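Local coordinates for protein KLLA0F20702p (Kluyveromyces lactis, PDB 5Y5A) that probably acts as the Est1 subunit of yeast telomerase, whose largely helical region present here binds Cdc13 to bring the enzyme to telomeres, at residues 99-104 with 203-208; 191-196 with 234-239; 230-235 with 487-492; 257-262 with 372-377. All blocks are in the same frame, centred on the assembly; numbering follows the deposited sequence.

Interactions 1 and 2 both use helix 179-206, with centres about 22 Å apart, and their segments alternate along the chain. Interaction 1 lies at the end of that helix, towards the periphery, about 27 Å from the chain centre; interactions 2, 3 and 4 lie within about 12 Å of the centre and touch one another. Interaction 2 carries helix 179-206 onto helix 235-247, and interaction 3 shares Val234 and Gly235 with it. Interaction 4, about 13 Å from interaction 3 between centres, is nested inside the loop that interaction 3 closes. The contacts thus run from the Est1 family region into the DNA/RNA binding region, with interaction 3 beside a bound peptide, presumably from Cdc13.

Interaction 1 of 4, residues 99-104 with 203-208; sequences NWRNRN and IIMEHL
Arg101 and Met205 mark the nearest approach of the two backbones, their CA atoms 6.8 Å apart, where the last turns of helix 78-105 lie beside the end of helix 179-206. Segment 99-104 is helical, while the other has passed into a loop by His207. Arg101 accounts for more than half of the surface buried between them. Its CG stands anti to the backbone N (chi1 178°) and the chain runs on extended to NE, which carries the guanidinium across to the end of the opposing helix. On the way it passes Ile204 at about a right angle, with Arg101 CD 3.7 Å from Ile204 CG2. That same methyl sits 3.6 Å above the plane of the guanidinium, displaced toward its rim. At the base of the chain, Met205 SD lies 3.9 Å from Arg101 CB. Arg101 NE donates to Ile204 O over 3.0 Å, but the N-H...O angle of 126° makes this bond weak. The stronger polar partner is Asp210, which forms a salt bridge with NH2, and Tyr212 touches the side chains of both Arg101 and Ile204. Both segments fall in the Est1 family region, of the TPR clan. Chemically, a cation is placed beside the carbonyl end of a helix, where Ile204 O also accepts a weak bond from His207 N, so helix end and Asp210 probably both stabilise the charge.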
# COMPACT_ATOMS: atom_id res chain seq x y z
N ASN A 99 -15.41 22.89 3.64
CA ASN A 99 -16.78 23.23 4.01
C ASN A 99 -17.35 24.33 3.13
O ASN A 99 -18.49 24.27 2.68
CB ASN A 99 -16.86 23.66 5.47
CG ASN A 99 -16.53 22.54 6.42
OD1 ASN A 99 -15.90 21.55 6.04
ND2 ASN A 99 -16.96 22.67 7.67
N TRP A 100 -16.53 25.35 2.91
CA TRP A 100 -16.93 26.48 2.11
C TRP A 100 -17.08 26.08 0.64
O TRP A 100 -18.04 26.49 -0.01
CB TRP A 100 -15.92 27.62 2.25
CG TRP A 100 -16.56 28.95 2.43
CD1 TRP A 100 -16.73 29.63 3.61
CD2 TRP A 100 -17.14 29.76 1.41
NE1 TRP A 100 -17.37 30.82 3.37
CE2 TRP A 100 -17.63 30.92 2.03
CE3 TRP A 100 -17.28 29.61 0.02
CZ2 TRP A 100 -18.26 31.93 1.31
CZ3 TRP A 100 -17.90 30.61 -0.68
CH2 TRP A 100 -18.38 31.75 -0.03
N ARG A 101 -16.14 25.30 0.12
CA ARG A 101 -16.23 24.82 -1.26
C ARG A 101 -17.52 24.04 -1.47
O ARG A 101 -18.12 24.07 -2.55
CB ARG A 101 -15.04 23.94 -1.63
CG ARG A 101 -15.11 23.38 -3.05
CD ARG A 101 -14.16 22.22 -3.26
NE ARG A 101 -14.17 21.74 -4.64
CZ ARG A 101 -14.94 20.75 -5.08
NH1 ARG A 101 -15.77 20.13 -4.25
NH2 ARG A 101 -14.89 20.39 -6.36
N ASN A 102 -17.93 23.33 -0.44
CA ASN A 102 -19.16 22.55 -0.50
C ASN A 102 -20.40 23.43 -0.37
O ASN A 102 -21.52 22.95 -0.54
CB ASN A 102 -19.14 21.46 0.57
CG ASN A 102 -17.96 20.53 0.41
OD1 ASN A 102 -17.43 20.35 -0.69
ND2 ASN A 102 -17.54 19.93 1.51
N ARG A 103 -20.21 24.71 -0.06
CA ARG A 103 -21.30 25.68 -0.15
C ARG A 103 -21.56 26.02 -1.61
O ARG A 103 -22.67 26.33 -2.00
CB ARG A 103 -20.99 26.96 0.63
CG ARG A 103 -21.60 27.06 2.01
CD ARG A 103 -22.01 28.50 2.29
NE ARG A 103 -22.51 28.70 3.65
CZ ARG A 103 -22.99 29.86 4.10
NH1 ARG A 103 -23.43 29.96 5.35
NH2 ARG A 103 -23.03 30.91 3.30
N ASN A 104 -20.49 25.95 -2.40
CA ASN A 104 -20.54 26.26 -3.82
C ASN A 104 -21.29 25.20 -4.63
O ASN A 104 -22.14 25.52 -5.46
CB ASN A 104 -19.11 26.42 -4.36
CG ASN A 104 -19.06 27.07 -5.73
OD1 ASN A 104 -19.97 26.90 -6.55
ND2 ASN A 104 -17.99 27.81 -5.99
N ILE A 203 -5.68 21.09 -5.12
CA ILE A 203 -6.24 20.59 -6.38
C ILE A 203 -7.76 20.54 -6.34
O ILE A 203 -8.43 20.94 -7.29
CB ILE A 203 -5.68 19.21 -6.71
CG1 ILE A 203 -4.23 19.35 -7.18
CG2 ILE A 203 -6.52 18.52 -7.77
CD1 ILE A 203 -3.47 18.07 -7.14
N ILE A 204 -8.30 20.06 -5.22
CA ILE A 204 -9.74 20.01 -5.03
C ILE A 204 -10.37 21.41 -5.09
O ILE A 204 -11.40 21.61 -5.75
CB ILE A 204 -10.09 19.33 -3.70
CG1 ILE A 204 -9.78 17.84 -3.80
CG2 ILE A 204 -11.55 19.55 -3.33
CD1 ILE A 204 -9.60 17.16 -2.48
N MET A 205 -9.76 22.38 -4.45
CA MET A 205 -10.32 23.71 -4.49
C MET A 205 -10.17 24.32 -5.88
O MET A 205 -11.07 24.96 -6.36
CB MET A 205 -9.65 24.57 -3.44
CG MET A 205 -9.60 23.93 -2.08
SD MET A 205 -11.18 23.98 -1.27
CE MET A 205 -11.06 22.60 -0.17
N GLU A 206 -9.03 24.09 -6.50
CA GLU A 206 -8.76 24.66 -7.82
C GLU A 206 -9.61 24.04 -8.92
O GLU A 206 -9.57 24.48 -10.07
CB GLU A 206 -7.28 24.49 -8.16
CG GLU A 206 -6.36 25.44 -7.43
CD GLU A 206 -4.94 25.37 -7.96
OE1 GLU A 206 -4.55 24.30 -8.47
OE2 GLU A 206 -4.22 26.39 -7.87
N HIS A 207 -10.37 23.01 -8.57
CA HIS A 207 -11.21 22.32 -9.56
C HIS A 207 -12.63 22.89 -9.61
O HIS A 207 -13.22 23.22 -8.58
CB HIS A 207 -11.25 20.82 -9.27
CG HIS A 207 -10.64 19.99 -10.35
ND1 HIS A 207 -11.38 19.11 -11.12
CD2 HIS A 207 -9.37 19.92 -10.81
CE1 HIS A 207 -10.58 18.52 -11.99
NE2 HIS A 207 -9.36 19.00 -11.83
N LEU A 208 -13.18 22.97 -10.79
CA LEU A 208 -14.52 23.49 -10.91
C LEU A 208 -15.54 22.43 -10.58
O LEU A 208 -16.45 22.67 -9.80
CB LEU A 208 -14.75 23.99 -12.32
CG LEU A 208 -14.49 22.91 -13.34
CD1 LEU A 208 -15.84 22.42 -13.83
CD2 LEU A 208 -13.64 23.47 -14.46

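Interaction 2 of 4, residues 191-196 with 234-239; sequences CLLYIG and VGETFL
Leu193 and Thr237 bring helix 179-206 and the first turn of helix 235-247 together, with their CA atoms 6.3 Å apart. Leu193 points at the other helix and divides its two methyls between neighbouring residues there. With CG anti to the backbone N (chi1 177°), the torsion sends CG and both methyls toward helix 235-247. CD1 settles on the backbone of the first turn, 3.9 Å from Thr237 CA, and is 4.1 Å from Glu236 O. CD2 goes to the aliphatic part of Glu236, 3.9 Å from Glu236 CG and 4.2 Å from Glu236 CB, and the two side chains cross at about a right angle. Thr237 OG1 is a looser neighbour, 4.2 Å from Leu193 CD1; every contact between the segments is of van der Waals type. The contact crosses from the Est1 family region to the DNA/RNA binding region, both of the TPR clan, and is consistent with the layered helices of an alpha-helical solenoid: helices 218-230 and 235-247 follow each other through a short loop, and helix 179-206 touches both, since Leu192 rests on Ile226 and Ala227 of the former. Glu236 is bent at chi2 (68°), which turns its carboxylate away from the leucine; OE1 accepts from Ser268 OG and OE2 has a weak bond with Gln240. Elsewhere on its surface, helix 179-206 meets helix 113-144 through Cys191 and Ile195.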
# COMPACT_ATOMS: atom_id res chain seq x y z
N CYS A 191 7.08 15.94 6.50
CA CYS A 191 7.09 17.06 5.56
C CYS A 191 6.53 16.61 4.21
O CYS A 191 5.69 17.30 3.62
CB CYS A 191 8.49 17.62 5.37
SG CYS A 191 9.13 18.49 6.80
N LEU A 192 6.99 15.47 3.74
CA LEU A 192 6.51 14.93 2.48
C LEU A 192 5.04 14.54 2.57
O LEU A 192 4.28 14.73 1.62
CB LEU A 192 7.37 13.74 2.06
CG LEU A 192 8.84 14.07 1.78
CD1 LEU A 192 9.66 12.80 1.73
CD2 LEU A 192 8.99 14.85 0.48
N LEU A 193 4.63 14.01 3.72
CA LEU A 193 3.23 13.63 3.94
C LEU A 193 2.29 14.83 3.89
O LEU A 193 1.24 14.79 3.25
CB LEU A 193 3.06 12.90 5.28
CG LEU A 193 1.61 12.52 5.65
CD1 LEU A 193 1.03 11.49 4.68
CD2 LEU A 193 1.52 12.00 7.08
N TYR A 194 2.66 15.91 4.58
CA TYR A 194 1.75 17.04 4.71
C TYR A 194 1.81 17.98 3.51
O TYR A 194 0.86 18.71 3.24
CB TYR A 194 2.02 17.78 6.01
CG TYR A 194 1.72 16.93 7.22
CD1 TYR A 194 0.54 16.21 7.31
CD2 TYR A 194 2.64 16.83 8.27
CE1 TYR A 194 0.26 15.42 8.42
CE2 TYR A 194 2.37 16.03 9.38
CZ TYR A 194 1.18 15.33 9.45
OH TYR A 194 0.90 14.55 10.55
N ILE A 195 2.92 17.95 2.79
CA ILE A 195 2.95 18.61 1.49
C ILE A 195 1.95 17.89 0.59
O ILE A 195 1.16 18.54 -0.10
CB ILE A 195 4.37 18.60 0.87
CG1 ILE A 195 5.24 19.68 1.52
CG2 ILE A 195 4.30 18.84 -0.63
CD1 ILE A 195 6.67 19.69 1.04
N GLY A 196 1.98 16.56 0.63
CA GLY A 196 1.05 15.74 -0.14
C GLY A 196 -0.40 16.08 0.11
O GLY A 196 -1.15 16.39 -0.83
N VAL A 234 4.79 3.61 7.63
CA VAL A 234 3.77 4.57 8.02
C VAL A 234 2.53 4.44 7.16
O VAL A 234 2.54 4.76 5.96
CB VAL A 234 4.32 6.02 7.97
CG1 VAL A 234 3.21 7.04 8.08
CG2 VAL A 234 5.34 6.22 9.08
N GLY A 235 1.46 3.94 7.77
CA GLY A 235 0.21 3.70 7.08
C GLY A 235 -0.42 4.95 6.50
O GLY A 235 -1.05 4.89 5.44
N GLU A 236 -0.25 6.08 7.18
CA GLU A 236 -0.95 7.31 6.82
C GLU A 236 -0.66 7.74 5.38
O GLU A 236 -1.52 8.32 4.72
CB GLU A 236 -0.59 8.44 7.79
CG GLU A 236 -1.54 9.63 7.73
CD GLU A 236 -2.93 9.30 8.26
OE1 GLU A 236 -3.07 8.35 9.07
OE2 GLU A 236 -3.89 10.01 7.88
N THR A 237 0.54 7.44 4.90
CA THR A 237 0.91 7.78 3.54
C THR A 237 0.04 7.05 2.52
O THR A 237 -0.39 7.63 1.53
CB THR A 237 2.36 7.44 3.25
OG1 THR A 237 3.18 7.87 4.34
CG2 THR A 237 2.80 8.13 1.97
N PHE A 238 -0.21 5.78 2.77
CA PHE A 238 -1.08 4.97 1.91
C PHE A 238 -2.51 5.48 2.00
O PHE A 238 -3.23 5.52 1.00
CB PHE A 238 -1.00 3.49 2.30
CG PHE A 238 0.35 2.87 2.09
CD1 PHE A 238 1.33 2.97 3.07
CD2 PHE A 238 0.65 2.19 0.92
CE1 PHE A 238 2.59 2.40 2.88
CE2 PHE A 238 1.89 1.62 0.72
CZ PHE A 238 2.86 1.73 1.70
N LEU A 239 -2.93 5.86 3.21
CA LEU A 239 -4.28 6.38 3.40
C LEU A 239 -4.53 7.60 2.52
O LEU A 239 -5.55 7.70 1.84
CB LEU A 239 -4.52 6.74 4.87
CG LEU A 239 -5.97 7.20 5.10
CD1 LEU A 239 -6.89 6.00 5.29
CD2 LEU A 239 -6.09 8.17 6.26

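Interaction 3 of 4, residues 230-235 with 487-492; sequences IVPSVG and MLKEFG
Glu490 lays its aliphatic chain against Pro232 and Ser233, and the side chains of Glu490 and Pro232 cross obliquely, with Pro232 CG 3.8 Å from Glu490 CG. Two reverse turns meet here: the type I turn 231-234 and the type II turn 488-491, whose CA atoms come nearest at Ser233 and Glu490, 5.0 Å apart. Glu490 is the third residue of its turn and has the positive phi of 69° that this position takes. Its CG packs 3.4 Å from Ser233 N, and the chain, bent at chi2 (-77°), brings OE2 to 3.6 Å from Ser233 CB. Beside it, Lys489 CB sits 3.9 Å from the same Pro232 CG. Two waters bridge the polar atoms. One donates to both Pro232 O and Lys489 O; the other accepts from Ser233 N and donates to Glu490 OE2 over 2.7 Å. Lys489 NZ is held from outside by Leu516 O. The bound peptide adjoins the contact, taking a hydrogen bond with Ser233 OG and a cation-pi contact with Lys489. The two waters link the turns, while a salt bridge from OE1 to Arg265, outside both, restrains Glu490; this is consistent with a firm wall for the peptide site, probably that of Cdc13.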
# COMPACT_ATOMS: atom_id res chain seq x y z
N ILE A 230 10.75 6.36 1.85
CA ILE A 230 11.73 6.50 2.92
C ILE A 230 11.30 5.89 4.26
O ILE A 230 12.15 5.51 5.07
CB ILE A 230 12.10 7.99 3.15
CG1 ILE A 230 10.89 8.81 3.58
CG2 ILE A 230 12.73 8.57 1.89
CD1 ILE A 230 11.24 10.24 3.98
N VAL A 231 9.99 5.82 4.52
CA VAL A 231 9.47 5.15 5.72
C VAL A 231 8.19 4.39 5.39
O VAL A 231 7.08 4.84 5.71
CB VAL A 231 9.16 6.12 6.89
CG1 VAL A 231 8.94 5.33 8.16
CG2 VAL A 231 10.27 7.13 7.09
N PRO A 232 8.32 3.23 4.74
CA PRO A 232 7.14 2.49 4.26
C PRO A 232 6.26 1.96 5.38
O PRO A 232 5.12 1.58 5.11
CB PRO A 232 7.76 1.35 3.44
CG PRO A 232 9.15 1.19 4.00
CD PRO A 232 9.59 2.57 4.36
N SER A 233 6.75 1.93 6.62
CA SER A 233 5.94 1.45 7.74
C SER A 233 4.73 2.35 8.05
O SER A 233 3.77 1.90 8.68
CB SER A 233 6.79 1.32 9.00
OG SER A 233 7.06 2.60 9.54
N VAL A 234 4.79 3.61 7.63
CA VAL A 234 3.77 4.57 8.02
C VAL A 234 2.53 4.44 7.16
O VAL A 234 2.54 4.76 5.96
CB VAL A 234 4.32 6.02 7.97
CG1 VAL A 234 3.21 7.04 8.08
CG2 VAL A 234 5.34 6.22 9.08
N GLY A 235 1.46 3.94 7.77
CA GLY A 235 0.21 3.70 7.08
C GLY A 235 -0.42 4.95 6.50
O GLY A 235 -1.05 4.89 5.44
N MET A 487 7.73 -3.06 -3.06
CA MET A 487 6.32 -2.71 -2.94
C MET A 487 5.74 -3.12 -1.59
O MET A 487 4.90 -2.41 -1.03
CB MET A 487 5.51 -3.34 -4.07
CG MET A 487 5.91 -2.80 -5.44
SD MET A 487 5.30 -3.78 -6.83
CE MET A 487 3.55 -3.38 -6.75
N LEU A 488 6.20 -4.24 -1.06
CA LEU A 488 5.60 -4.82 0.14
C LEU A 488 6.40 -4.60 1.45
O LEU A 488 6.12 -5.25 2.47
CB LEU A 488 5.40 -6.32 -0.08
CG LEU A 488 4.36 -6.66 -1.16
CD1 LEU A 488 4.13 -8.17 -1.24
CD2 LEU A 488 3.07 -5.95 -0.87
N LYS A 489 7.39 -3.71 1.42
CA LYS A 489 8.15 -3.42 2.64
C LYS A 489 7.20 -2.96 3.74
O LYS A 489 6.35 -2.11 3.50
CB LYS A 489 9.23 -2.37 2.38
CG LYS A 489 10.33 -2.86 1.45
CD LYS A 489 11.20 -1.73 0.94
CE LYS A 489 12.21 -1.28 1.98
NZ LYS A 489 13.28 -0.45 1.36
N GLU A 490 7.33 -3.57 4.92
CA GLU A 490 6.51 -3.28 6.12
C GLU A 490 5.04 -3.70 6.01
O GLU A 490 4.22 -3.32 6.85
CB GLU A 490 6.58 -1.79 6.46
CG GLU A 490 8.00 -1.27 6.61
CD GLU A 490 8.66 -1.64 7.94
OE1 GLU A 490 8.29 -2.67 8.56
OE2 GLU A 490 9.57 -0.89 8.36
N PHE A 491 4.72 -4.48 4.98
CA PHE A 491 3.40 -5.10 4.85
C PHE A 491 3.24 -6.21 5.88
O PHE A 491 3.96 -7.21 5.83
CB PHE A 491 3.23 -5.65 3.43
CG PHE A 491 1.83 -6.12 3.10
CD1 PHE A 491 0.74 -5.30 3.29
CD2 PHE A 491 1.64 -7.37 2.51
CE1 PHE A 491 -0.54 -5.72 2.94
CE2 PHE A 491 0.37 -7.80 2.16
CZ PHE A 491 -0.73 -6.96 2.37
N GLY A 492 2.31 -6.05 6.81
CA GLY A 492 2.13 -7.00 7.90
C GLY A 492 1.88 -8.46 7.53
O GLY A 492 2.48 -9.35 8.12
O HOH W 1 3.79 -0.93 4.01
O HOH W 2 9.59 1.73 7.70

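Interaction 4 of 4, residues 257-262 with 372-377; sequences QFVRSS and FHMYQM
Val259 and Met374 supply the apolar part of this contact, between helix 251-263 and the long helix 339-379, where the CA atoms of these two residues lie 7.3 Å apart. Val259 CG2 meets Met374 CG at 3.9 Å, the two side chains inclined to each other rather than in line. The methionine chain then bends at chi2 (-59°) and chi3, which brings its sulfur and methyl against Ser262 on the next turn of the opposing helix. Met374 SD is 3.7 Å from Ser262 CB, and Met374 CE is 3.6 Å from Ser262 OG, a van der Waals approach of a methyl to a hydroxyl. Met374 thus touches two residues, Val259 and Ser262, on successive turns of the other helix.

The side-chain hydrogen bonds close to the contact lie within segment 257-262. Ser262 OG donates to Phe258 O over 2.9 Å, and Ser261 OG donates to the same oxygen over 2.8 Å. They reach it from opposite faces of the carbonyl plane, tilted from it by 26° and 30° respectively. Both hydroxyls are thus turned back on their own helix, and the Ser262 bond ties down the group on which the methionine methyl rests.

Around this pair, helix 271-279 closes one side, since its Phe275 touches both Val259 and Met374. Helix 235-247 lies against helix 251-263 elsewhere, Phe238 meeting Gln257, Arg260 and Ser261, whereas Phe372 and Tyr375 of helix 339-379 pack on helix 385-410.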
# COMPACT_ATOMS: atom_id res chain seq x y z
N GLN A 257 -5.08 0.80 -1.25
CA GLN A 257 -4.31 1.74 -0.44
C GLN A 257 -4.83 1.79 1.00
O GLN A 257 -4.05 1.89 1.95
CB GLN A 257 -4.34 3.13 -1.07
CG GLN A 257 -3.61 3.21 -2.40
CD GLN A 257 -2.09 3.16 -2.25
OE1 GLN A 257 -1.53 3.66 -1.27
NE2 GLN A 257 -1.42 2.57 -3.22
N PHE A 258 -6.15 1.71 1.15
CA PHE A 258 -6.74 1.66 2.49
C PHE A 258 -6.29 0.40 3.25
O PHE A 258 -6.05 0.45 4.45
CB PHE A 258 -8.27 1.71 2.43
CG PHE A 258 -8.82 3.02 1.92
CD1 PHE A 258 -8.06 4.18 1.98
CD2 PHE A 258 -10.10 3.10 1.38
CE1 PHE A 258 -8.56 5.40 1.52
CE2 PHE A 258 -10.60 4.31 0.91
CZ PHE A 258 -9.83 5.46 0.98
N VAL A 259 -6.19 -0.72 2.53
CA VAL A 259 -5.75 -1.97 3.15
C VAL A 259 -4.29 -1.87 3.55
O VAL A 259 -3.92 -2.27 4.64
CB VAL A 259 -5.96 -3.16 2.20
CG1 VAL A 259 -5.21 -4.38 2.71
CG2 VAL A 259 -7.45 -3.47 2.07
N ARG A 260 -3.46 -1.31 2.66
CA ARG A 260 -2.05 -1.11 2.98
C ARG A 260 -1.87 -0.20 4.21
O ARG A 260 -0.91 -0.34 4.96
CB ARG A 260 -1.30 -0.50 1.79
CG ARG A 260 -1.19 -1.40 0.55
CD ARG A 260 -0.37 -2.67 0.81
NE ARG A 260 0.93 -2.38 1.42
CZ ARG A 260 2.05 -2.16 0.73
NH1 ARG A 260 2.03 -2.19 -0.59
NH2 ARG A 260 3.18 -1.92 1.38
N SER A 261 -2.81 0.71 4.41
CA SER A 261 -2.69 1.71 5.46
C SER A 261 -3.08 1.11 6.80
O SER A 261 -2.69 1.61 7.85
CB SER A 261 -3.55 2.94 5.16
OG SER A 261 -4.88 2.72 5.59
N SER A 262 -3.87 0.04 6.74
CA SER A 262 -4.37 -0.62 7.94
C SER A 262 -3.43 -1.71 8.41
O SER A 262 -3.51 -2.12 9.56
CB SER A 262 -5.75 -1.23 7.70
OG SER A 262 -6.65 -0.29 7.17
N PHE A 372 -7.98 -10.61 3.97
CA PHE A 372 -8.24 -11.69 4.92
C PHE A 372 -7.95 -11.21 6.33
O PHE A 372 -8.63 -11.59 7.29
CB PHE A 372 -7.41 -12.95 4.59
CG PHE A 372 -7.57 -14.06 5.62
CD1 PHE A 372 -8.69 -14.88 5.62
CD2 PHE A 372 -6.58 -14.29 6.57
CE1 PHE A 372 -8.84 -15.89 6.55
CE2 PHE A 372 -6.73 -15.31 7.52
CZ PHE A 372 -7.86 -16.10 7.51
N HIS A 373 -6.94 -10.35 6.47
CA HIS A 373 -6.59 -9.82 7.78
C HIS A 373 -7.48 -8.62 8.12
O HIS A 373 -7.72 -8.36 9.28
CB HIS A 373 -5.11 -9.43 7.83
CG HIS A 373 -4.19 -10.57 7.52
ND1 HIS A 373 -3.71 -11.43 8.48
CD2 HIS A 373 -3.69 -11.01 6.33
CE1 HIS A 373 -2.94 -12.34 7.91
NE2 HIS A 373 -2.91 -12.11 6.61
N MET A 374 -7.97 -7.91 7.11
CA MET A 374 -9.03 -6.92 7.35
C MET A 374 -10.23 -7.64 7.98
O MET A 374 -10.78 -7.19 8.99
CB MET A 374 -9.45 -6.22 6.05
CG MET A 374 -8.33 -5.43 5.37
SD MET A 374 -7.63 -4.12 6.41
CE MET A 374 -8.94 -2.89 6.33
N TYR A 375 -10.61 -8.76 7.38
CA TYR A 375 -11.69 -9.60 7.89
C TYR A 375 -11.51 -9.93 9.38
O TYR A 375 -12.47 -9.83 10.16
CB TYR A 375 -11.79 -10.91 7.08
CG TYR A 375 -12.93 -11.84 7.48
CD1 TYR A 375 -12.87 -12.57 8.66
CD2 TYR A 375 -14.06 -11.98 6.68
CE1 TYR A 375 -13.90 -13.40 9.04
CE2 TYR A 375 -15.10 -12.82 7.06
CZ TYR A 375 -15.01 -13.53 8.24
OH TYR A 375 -16.02 -14.37 8.64
N GLN A 376 -10.31 -10.32 9.77
CA GLN A 376 -10.09 -10.75 11.16
C GLN A 376 -10.12 -9.57 12.11
O GLN A 376 -10.60 -9.70 13.23
CB GLN A 376 -8.76 -11.50 11.29
CG GLN A 376 -8.69 -12.78 10.46
CD GLN A 376 -7.48 -13.61 10.79
OE1 GLN A 376 -7.59 -14.81 11.07
NE2 GLN A 376 -6.30 -12.98 10.77
N MET A 377 -9.63 -8.42 11.67
CA MET A 377 -9.69 -7.24 12.53
C MET A 377 -11.11 -6.71 12.65
O MET A 377 -11.51 -6.25 13.70
CB MET A 377 -8.77 -6.13 12.02
CG MET A 377 -7.29 -6.45 12.14
SD MET A 377 -6.33 -5.12 11.40
CE MET A 377 -6.42 -3.89 12.70